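Local coordinates for protein BexL (Amycolatopsis orientalis, PDB 4XRW) that probably acts as a di-domain aromatase/cyclase, cyclising and aromatising a nascent polyketide chain in the type II pathway to BE-7585A, at residues A[171-176]-A[301-306]; A[278-283]-A[308-313]; A[191-196]-A[216-221]. All coordinates share one frame; numbering follows the deposited sequence.

Contact 1: A[171-176]-A[301-306]; sequences LTFSFT and EAREFV
The ring of F173 and the aliphatic stem of R303 join the first strand of the second helix-grip domain to its long C-terminal helix, 299-326. Just ahead of the strand, L171 lies beside V299 of that helix, and its backbone pairs with L284. One residue into the strand, T172 turns from the helix, its OG1 bonding to L165 O. F173 then projects toward the helix. Its first torsion sets CG between the backbone N and the carbonyl carbon (chi1 60°), and turns one ring face to R303. The arginine crosses one face near the rim: CB stands 4.2 Å above the ring plane, and CD comes within 3.6 Å of F173 CD2. A bend at chi3 (-64°) then carries the guanidinium away, its plane 66° from that of the ring, so that methylenes rather than charge cover the aromatic face. R303 NH1 instead bonds to E170 O, tying the helix to the chain entering the strand. Two residues on, F175 also faces the helix but packs farther along it, on R307, L310 and S311. V306 completes the contact at the edge of the F173 ring, with CG1 4.2 Å from F173 CZ.

Contact 2: A[278-283]-A[308-313]; sequences SEHTVV and TALSTN
H280 lies with one imidazole face against L310, whose CB stands almost over the ring centre. The CH-pi contact places L310 CB 4.1 Å from the centroid of the H280 ring, only 12° off its normal. With CG anti to the carbonyl carbon and beside the backbone N (chi1 -58°), the histidine swings out from its strand to meet the helix. The leucine then runs on past the ring, and its CD1 lies 4.0 Å from H280 ND1 and 3.7 Å from V282 CG2, bridging two side chains on the same face of the strand. Both ring nitrogens are engaged beyond this overlap: NE2 bonds to S314 OG, one helical turn after L310, and ND1 to H260 NE2 on the adjacent strand. These two bonds fix the rotation of the imidazole and hold its flat side to L310. Replacing H280 by an alanine would probably leave L310 CB facing a gap and deprive both S314 OG and H260 NE2 of a partner. On the far face of the strand, T281 OG1 donates to E279 OE2 at 2.7 Å, on the syn lone pair of the carboxylate, an oxygen that S174 OG also reaches. Within the helix, T312 OG1 and T312 N approach T308 O from opposite faces of its carbonyl plane, the hydroxyl at 2.8 Å. The H280 ring is further bounded by F175 and H260, which meet it at shallow interplanar angles. Helix 299-326 therefore rests on three neighbouring strands here: 274-284 in the middle, with F175 of strand 172-181 on one side and H260 of strand 257-268 on the other, both touching L310.

Contact 3: A[191-196]-A[216-221]; sequences FVDQAA and GLQVLR
The amide of Q218 points its NE2 into the end of helix 185-193 and donates to D193 O. The bond is 3.1 Å long and nearly straight, with an N-H...O angle of 171° for Q218 NE2 to D193 O. The carbonyl oxygen lies close to the amide plane of Q218, whereas the donor stands somewhat tilted from the plane of the D193 carbonyl. The side chains cross at a slant, yet their flat ends are nearly parallel, 7° apart, though not in one plane: the D193 carboxylate lies to one side of the Q218 amide plane, with D193 OD1 3.3 Å from Q218 NE2. Other groups fix which way round the amide sits. Q218 NE2 also bonds to E212 OE1, and Q218 OE1 accepts from R238 NH2, a group that bonds to V192 O as well. Sheet side chains thus grip two successive carbonyls of the last helical turn. Q194 then centres an inverse gamma turn, in which A195 N makes a weak bond back to D193 O. The turn swings A195 toward the strand, where CB rests against both branches of L220, 3.8 Å from CD1 and 3.9 Å from CD2. L220 presents this fork with CG anti to the backbone N (chi1 174°), and W198 and V208 pack against it too. Together, the polar grip and the apolar patch seat the end of a short helix on strand 217-225, between strands 205-212 and 231-241, as befits the helix-grip fold, in which short helices follow the first strand and lead into the second.

Contacts 1 and 2 form one continuous interface between helix 299-326 and two paired strands. Their centres are 8 Å apart, and they meet directly through probable backbone hydrogen bonds, 2.8 Å from H280 N to F175 O and 2.9 Å from V282 N to F173 O. Contact 3 belongs to the same sheet but lies toward its other margin, its centre 25 Å from that of contact 1 and 18 Å from that of contact 2, without touching either. Between them, the contacts attach the long helix and the short one to the curved sheet. In helix-grip proteins the ligand cavity lies between sheet and long helix, so contacts 1 and 2 probably border that region in this domain.

Contact 1: A[171-176]-A[301-306]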
loop_
_atom_site.group_PDB
_atom_site.type_symbol
_atom_site.label_atom_id
_atom_site.label_comp_id
_atom_site.label_asym_id
_atom_site.label_seq_id
_atom_site.Cartn_x
_atom_site.Cartn_y
_atom_site.Cartn_z
ATOM N N LEU A 171 9.392 1.741 15.079
ATOM C CA LEU A 171 9.759 1.880 13.676
ATOM C C LEU A 171 8.576 2.265 12.796
ATOM O O LEU A 171 8.762 2.776 11.697
ATOM C CB LEU A 171 10.363 0.579 13.164
ATOM C CG LEU A 171 11.549 0.048 13.978
ATOM C CD1 LEU A 171 12.080 -1.225 13.365
ATOM C CD2 LEU A 171 12.644 1.081 14.092
ATOM N N THR A 172 7.373 2.015 13.275
ATOM C CA THR A 172 6.162 2.204 12.473
ATOM C C THR A 172 5.301 3.228 13.148
ATOM O O THR A 172 5.000 3.088 14.325
ATOM C CB THR A 172 5.387 0.896 12.328
ATOM O OG1 THR A 172 6.217 -0.053 11.666
ATOM C CG2 THR A 172 4.089 1.083 11.524
ATOM N N PHE A 173 4.891 4.260 12.415
ATOM C CA PHE A 173 4.052 5.290 13.006
ATOM C C PHE A 173 3.144 5.866 11.940
ATOM O O PHE A 173 3.418 5.756 10.750
ATOM C CB PHE A 173 4.902 6.380 13.668
ATOM C CG PHE A 173 5.820 7.092 12.732
ATOM C CD1 PHE A 173 5.440 8.290 12.159
ATOM C CD2 PHE A 173 7.061 6.560 12.405
ATOM C CE1 PHE A 173 6.286 8.966 11.294
ATOM C CE2 PHE A 173 7.912 7.219 11.532
ATOM C CZ PHE A 173 7.514 8.436 10.971
ATOM N N SER A 174 2.056 6.461 12.391
ATOM C CA SER A 174 1.057 6.995 11.507
ATOM C C SER A 174 0.591 8.317 12.076
ATOM O O SER A 174 0.564 8.498 13.291
ATOM C CB SER A 174 -0.077 6.014 11.360
ATOM O OG SER A 174 -1.237 6.637 10.853
ATOM N N PHE A 175 0.250 9.256 11.207
ATOM C CA PHE A 175 -0.244 10.554 11.678
ATOM C C PHE A 175 -1.125 11.175 10.598
ATOM O O PHE A 175 -1.002 10.823 9.421
ATOM C CB PHE A 175 0.918 11.483 12.035
ATOM C CG PHE A 175 1.789 11.847 10.876
ATOM C CD1 PHE A 175 1.501 12.967 10.101
ATOM C CD2 PHE A 175 2.889 11.085 10.546
ATOM C CE1 PHE A 175 2.306 13.312 9.026
ATOM C CE2 PHE A 175 3.692 11.423 9.464
ATOM C CZ PHE A 175 3.393 12.533 8.702
ATOM N N THR A 176 -2.007 12.079 11.014
ATOM C CA THR A 176 -2.975 12.711 10.118
ATOM C C THR A 176 -2.994 14.237 10.304
ATOM O O THR A 176 -2.884 14.722 11.425
ATOM C CB THR A 176 -4.381 12.155 10.356
ATOM O OG1 THR A 176 -4.391 10.732 10.140
ATOM C CG2 THR A 176 -5.388 12.804 9.439
ATOM N N GLU A 301 14.837 10.600 16.416
ATOM C CA GLU A 301 15.182 11.719 15.537
ATOM C C GLU A 301 14.701 11.457 14.109
ATOM O O GLU A 301 14.305 12.382 13.405
ATOM C CB GLU A 301 16.692 11.975 15.520
ATOM C CG GLU A 301 17.253 12.672 16.770
ATOM C CD GLU A 301 17.307 11.768 18.008
ATOM O OE1 GLU A 301 17.419 10.524 17.864
ATOM O OE2 GLU A 301 17.239 12.313 19.132
ATOM N N ALA A 302 14.758 10.201 13.676
ATOM C CA ALA A 302 14.289 9.850 12.342
ATOM C C ALA A 302 12.771 10.013 12.261
ATOM O O ALA A 302 12.265 10.501 11.255
ATOM C CB ALA A 302 14.698 8.421 11.979
ATOM N N ARG A 303 12.043 9.608 13.305
ATOM C CA ARG A 303 10.583 9.727 13.303
ATOM C C ARG A 303 10.160 11.172 13.117
ATOM O O ARG A 303 9.215 11.448 12.388
ATOM C CB ARG A 303 9.940 9.205 14.595
ATOM C CG ARG A 303 9.859 7.705 14.715
ATOM C CD ARG A 303 8.658 7.281 15.556
ATOM N NE ARG A 303 8.761 7.728 16.941
ATOM C CZ ARG A 303 9.504 7.124 17.865
ATOM N NH1 ARG A 303 10.205 6.048 17.541
ATOM N NH2 ARG A 303 9.551 7.592 19.109
ATOM N N GLU A 304 10.847 12.100 13.774
ATOM C CA GLU A 304 10.404 13.490 13.722
ATOM C C GLU A 304 10.856 14.162 12.432
ATOM O O GLU A 304 10.146 14.992 11.879
ATOM C CB GLU A 304 10.904 14.264 14.944
ATOM C CG GLU A 304 10.144 13.920 16.232
ATOM C CD GLU A 304 8.631 14.086 16.100
ATOM O OE1 GLU A 304 8.143 15.233 16.217
ATOM O OE2 GLU A 304 7.926 13.069 15.882
ATOM N N PHE A 305 12.020 13.786 11.928
ATOM C CA PHE A 305 12.525 14.383 10.699
ATOM C C PHE A 305 11.566 14.043 9.569
ATOM O O PHE A 305 11.135 14.909 8.799
ATOM C CB PHE A 305 13.931 13.870 10.407
ATOM C CG PHE A 305 14.519 14.349 9.109
ATOM C CD1 PHE A 305 15.174 15.565 9.039
ATOM C CD2 PHE A 305 14.465 13.560 7.978
ATOM C CE1 PHE A 305 15.744 15.996 7.858
ATOM C CE2 PHE A 305 15.034 13.982 6.791
ATOM C CZ PHE A 305 15.674 15.205 6.731
ATOM N N VAL A 306 11.217 12.770 9.495
ATOM C CA VAL A 306 10.341 12.293 8.442
ATOM C C VAL A 306 8.949 12.888 8.645
ATOM O O VAL A 306 8.359 13.389 7.694
ATOM C CB VAL A 306 10.297 10.733 8.404
ATOM C CG1 VAL A 306 9.188 10.250 7.519
ATOM C CG2 VAL A 306 11.623 10.179 7.890
#

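Contact 2: A[278-283]-A[308-313]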
loop_
_atom_site.group_PDB
_atom_site.type_symbol
_atom_site.label_atom_id
_atom_site.label_comp_id
_atom_site.label_asym_id
_atom_site.label_seq_id
_atom_site.Cartn_x
_atom_site.Cartn_y
_atom_site.Cartn_z
ATOM N N SER A 278 -5.187 14.330 5.390
ATOM C CA SER A 278 -4.047 13.647 4.795
ATOM C C SER A 278 -3.416 12.777 5.863
ATOM O O SER A 278 -2.869 13.303 6.842
ATOM C CB SER A 278 -3.035 14.649 4.277
ATOM O OG SER A 278 -1.880 14.040 3.760
ATOM N N GLU A 279 -3.495 11.458 5.672
ATOM C CA GLU A 279 -2.910 10.487 6.592
ATOM C C GLU A 279 -1.632 9.921 6.014
ATOM O O GLU A 279 -1.524 9.761 4.803
ATOM C CB GLU A 279 -3.909 9.365 6.868
ATOM C CG GLU A 279 -3.407 8.315 7.869
ATOM C CD GLU A 279 -2.568 7.176 7.252
ATOM O OE1 GLU A 279 -2.324 7.123 6.009
ATOM O OE2 GLU A 279 -2.137 6.312 8.044
ATOM N N HIS A 280 -0.680 9.629 6.866
ATOM C CA HIS A 280 0.527 8.969 6.464
ATOM C C HIS A 280 0.858 7.824 7.391
ATOM O O HIS A 280 0.745 7.962 8.552
ATOM C CB HIS A 280 1.716 9.890 6.468
ATOM C CG HIS A 280 1.575 11.086 5.586
ATOM N ND1 HIS A 280 2.143 11.163 4.343
ATOM C CD2 HIS A 280 1.005 12.280 5.808
ATOM C CE1 HIS A 280 1.869 12.332 3.816
ATOM N NE2 HIS A 280 1.185 13.028 4.686
ATOM N N THR A 281 1.280 6.719 6.819
ATOM C CA THR A 281 1.877 5.612 7.575
ATOM C C THR A 281 3.311 5.382 7.073
ATOM O O THR A 281 3.586 5.242 5.838
ATOM C CB THR A 281 1.051 4.313 7.461
ATOM O OG1 THR A 281 -0.203 4.456 8.156
ATOM C CG2 THR A 281 1.815 3.138 8.069
ATOM N N VAL A 282 4.248 5.350 8.024
ATOM C CA VAL A 282 5.641 5.179 7.699
ATOM C C VAL A 282 6.251 4.028 8.491
ATOM O O VAL A 282 5.933 3.867 9.659
ATOM C CB VAL A 282 6.466 6.453 7.993
ATOM C CG1 VAL A 282 7.935 6.239 7.660
ATOM C CG2 VAL A 282 5.943 7.631 7.177
ATOM N N VAL A 283 7.106 3.257 7.833
ATOM C CA VAL A 283 8.036 2.349 8.507
ATOM C C VAL A 283 9.446 2.838 8.253
ATOM O O VAL A 283 9.864 3.030 7.106
ATOM C CB VAL A 283 7.898 0.889 8.022
ATOM C CG1 VAL A 283 8.886 -0.022 8.767
ATOM C CG2 VAL A 283 6.484 0.392 8.202
ATOM N N THR A 308 7.947 15.612 10.169
ATOM C CA THR A 308 7.795 17.032 9.858
ATOM C C THR A 308 7.835 17.291 8.355
ATOM O O THR A 308 7.051 18.088 7.864
ATOM C CB THR A 308 8.856 17.915 10.563
ATOM O OG1 THR A 308 10.183 17.531 10.169
ATOM C CG2 THR A 308 8.682 17.814 12.067
ATOM N N ALA A 309 8.725 16.633 7.619
ATOM C CA ALA A 309 8.794 16.838 6.186
ATOM C C ALA A 309 7.447 16.485 5.523
ATOM O O ALA A 309 6.898 17.277 4.756
ATOM C CB ALA A 309 9.921 16.024 5.579
ATOM N N LEU A 310 6.908 15.310 5.839
ATOM C CA LEU A 310 5.645 14.873 5.257
ATOM C C LEU A 310 4.472 15.746 5.680
ATOM O O LEU A 310 3.618 16.086 4.866
ATOM C CB LEU A 310 5.362 13.409 5.642
ATOM C CG LEU A 310 6.332 12.403 5.044
ATOM C CD1 LEU A 310 5.965 11.026 5.600
ATOM C CD2 LEU A 310 6.328 12.387 3.516
ATOM N N SER A 311 4.429 16.106 6.957
ATOM C CA SER A 311 3.295 16.824 7.513
ATOM C C SER A 311 3.294 18.262 7.023
ATOM O O SER A 311 2.238 18.841 6.779
ATOM C CB SER A 311 3.333 16.794 9.037
ATOM O OG SER A 311 2.189 17.424 9.598
ATOM N N THR A 312 4.483 18.822 6.865
ATOM C CA THR A 312 4.617 20.155 6.300
ATOM C C THR A 312 4.070 20.219 4.855
ATOM O O THR A 312 3.255 21.093 4.551
ATOM C CB THR A 312 6.082 20.601 6.367
ATOM O OG1 THR A 312 6.427 20.814 7.745
ATOM C CG2 THR A 312 6.322 21.894 5.593
ATOM N N ASN A 313 4.499 19.304 3.988
ATOM C CA ASN A 313 4.049 19.273 2.608
ATOM C C ASN A 313 2.556 18.995 2.530
ATOM O O ASN A 313 1.881 19.529 1.659
ATOM C CB ASN A 313 4.800 18.211 1.779
ATOM C CG ASN A 313 6.106 18.728 1.142
ATOM O OD1 ASN A 313 6.330 19.932 1.000
ATOM N ND2 ASN A 313 6.961 17.794 0.733
#

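Contact 3: A[191-196]-A[216-221]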
loop_
_atom_site.group_PDB
_atom_site.type_symbol
_atom_site.label_atom_id
_atom_site.label_comp_id
_atom_site.label_asym_id
_atom_site.label_seq_id
_atom_site.Cartn_x
_atom_site.Cartn_y
_atom_site.Cartn_z
ATOM N N PHE A 191 -8.999 18.917 -6.718
ATOM C CA PHE A 191 -7.693 19.563 -6.604
ATOM C C PHE A 191 -6.568 18.538 -6.342
ATOM O O PHE A 191 -5.483 18.647 -6.905
ATOM C CB PHE A 191 -7.712 20.616 -5.475
ATOM C CG PHE A 191 -6.429 21.365 -5.316
ATOM C CD1 PHE A 191 -5.390 20.879 -4.517
ATOM C CD2 PHE A 191 -6.240 22.579 -5.966
ATOM C CE1 PHE A 191 -4.218 21.564 -4.381
ATOM C CE2 PHE A 191 -5.065 23.276 -5.832
ATOM C CZ PHE A 191 -4.049 22.786 -5.027
ATOM N N VAL A 192 -6.830 17.573 -5.474
ATOM C CA VAL A 192 -5.804 16.548 -5.141
ATOM C C VAL A 192 -5.715 15.437 -6.230
ATOM O O VAL A 192 -4.633 14.920 -6.512
ATOM C CB VAL A 192 -6.087 15.923 -3.769
ATOM C CG1 VAL A 192 -5.030 14.990 -3.412
ATOM C CG2 VAL A 192 -6.170 17.049 -2.685
ATOM N N ASP A 193 -6.842 15.107 -6.837
ATOM C CA ASP A 193 -6.893 14.101 -7.913
ATOM C C ASP A 193 -6.133 14.570 -9.155
ATOM O O ASP A 193 -5.364 13.819 -9.765
ATOM C CB ASP A 193 -8.350 13.808 -8.264
ATOM C CG ASP A 193 -8.515 12.742 -9.349
ATOM O OD1 ASP A 193 -7.886 11.666 -9.257
ATOM O OD2 ASP A 193 -9.307 12.996 -10.281
ATOM N N GLN A 194 -6.354 15.823 -9.545
ATOM C CA GLN A 194 -5.786 16.349 -10.770
ATOM C C GLN A 194 -4.358 16.821 -10.569
ATOM O O GLN A 194 -4.014 18.032 -10.645
ATOM C CB GLN A 194 -6.696 17.471 -11.317
ATOM C CG GLN A 194 -8.069 16.942 -11.644
ATOM C CD GLN A 194 -9.047 18.003 -12.133
ATOM O OE1 GLN A 194 -8.655 19.037 -12.660
ATOM N NE2 GLN A 194 -10.322 17.732 -11.957
ATOM N N ALA A 195 -3.474 15.857 -10.329
ATOM C CA ALA A 195 -2.124 16.183 -9.929
ATOM C C ALA A 195 -1.276 16.681 -11.095
ATOM O O ALA A 195 -0.244 17.299 -10.880
ATOM C CB ALA A 195 -1.455 14.965 -9.246
ATOM N N ALA A 196 -1.743 16.485 -12.323
ATOM C CA ALA A 196 -1.031 17.004 -13.481
ATOM C C ALA A 196 -0.908 18.514 -13.402
ATOM O O ALA A 196 0.006 19.090 -13.977
ATOM C CB ALA A 196 -1.727 16.584 -14.767
ATOM N N GLY A 216 -8.986 6.208 -12.460
ATOM C CA GLY A 216 -8.860 6.064 -11.013
ATOM C C GLY A 216 -7.645 5.273 -10.523
ATOM O O GLY A 216 -7.512 4.995 -9.336
ATOM N N LEU A 217 -6.769 4.895 -11.437
ATOM C CA LEU A 217 -5.507 4.275 -11.073
ATOM C C LEU A 217 -4.411 5.128 -11.678
ATOM O O LEU A 217 -4.322 5.243 -12.894
ATOM C CB LEU A 217 -5.451 2.833 -11.578
ATOM C CG LEU A 217 -4.271 1.981 -11.130
ATOM C CD1 LEU A 217 -4.039 2.007 -9.658
ATOM C CD2 LEU A 217 -4.529 0.513 -11.579
ATOM N N GLN A 218 -3.583 5.737 -10.836
ATOM C CA GLN A 218 -2.600 6.718 -11.289
ATOM C C GLN A 218 -1.171 6.301 -10.908
ATOM O O GLN A 218 -0.973 5.754 -9.795
ATOM C CB GLN A 218 -2.894 8.069 -10.661
ATOM C CG GLN A 218 -4.214 8.693 -11.002
ATOM C CD GLN A 218 -4.430 10.002 -10.282
ATOM O OE1 GLN A 218 -3.932 10.205 -9.183
ATOM N NE2 GLN A 218 -5.152 10.909 -10.916
ATOM N N VAL A 219 -0.205 6.572 -11.804
ATOM C CA VAL A 219 1.195 6.502 -11.480
ATOM C C VAL A 219 1.665 7.951 -11.504
ATOM O O VAL A 219 1.674 8.600 -12.543
ATOM C CB VAL A 219 1.988 5.616 -12.449
ATOM C CG1 VAL A 219 3.449 5.618 -12.059
ATOM C CG2 VAL A 219 1.412 4.209 -12.427
ATOM N N LEU A 220 1.959 8.464 -10.327
ATOM C CA LEU A 220 2.290 9.891 -10.175
ATOM C C LEU A 220 3.768 10.006 -9.946
ATOM O O LEU A 220 4.283 9.554 -8.939
ATOM C CB LEU A 220 1.487 10.497 -9.033
ATOM C CG LEU A 220 1.816 11.933 -8.658
ATOM C CD1 LEU A 220 1.648 12.844 -9.876
ATOM C CD2 LEU A 220 0.875 12.324 -7.506
ATOM N N ARG A 221 4.462 10.568 -10.930
ATOM C CA ARG A 221 5.840 10.919 -10.780
ATOM C C ARG A 221 5.949 12.416 -10.725
ATOM O O ARG A 221 5.342 13.114 -11.546
ATOM C CB ARG A 221 6.684 10.361 -11.912
ATOM C CG ARG A 221 6.679 8.870 -11.928
ATOM C CD ARG A 221 7.457 8.353 -13.153
ATOM N NE ARG A 221 8.890 8.672 -13.073
ATOM C CZ ARG A 221 9.819 7.865 -12.536
ATOM N NH1 ARG A 221 9.490 6.700 -12.012
ATOM N NH2 ARG A 221 11.082 8.233 -12.529
#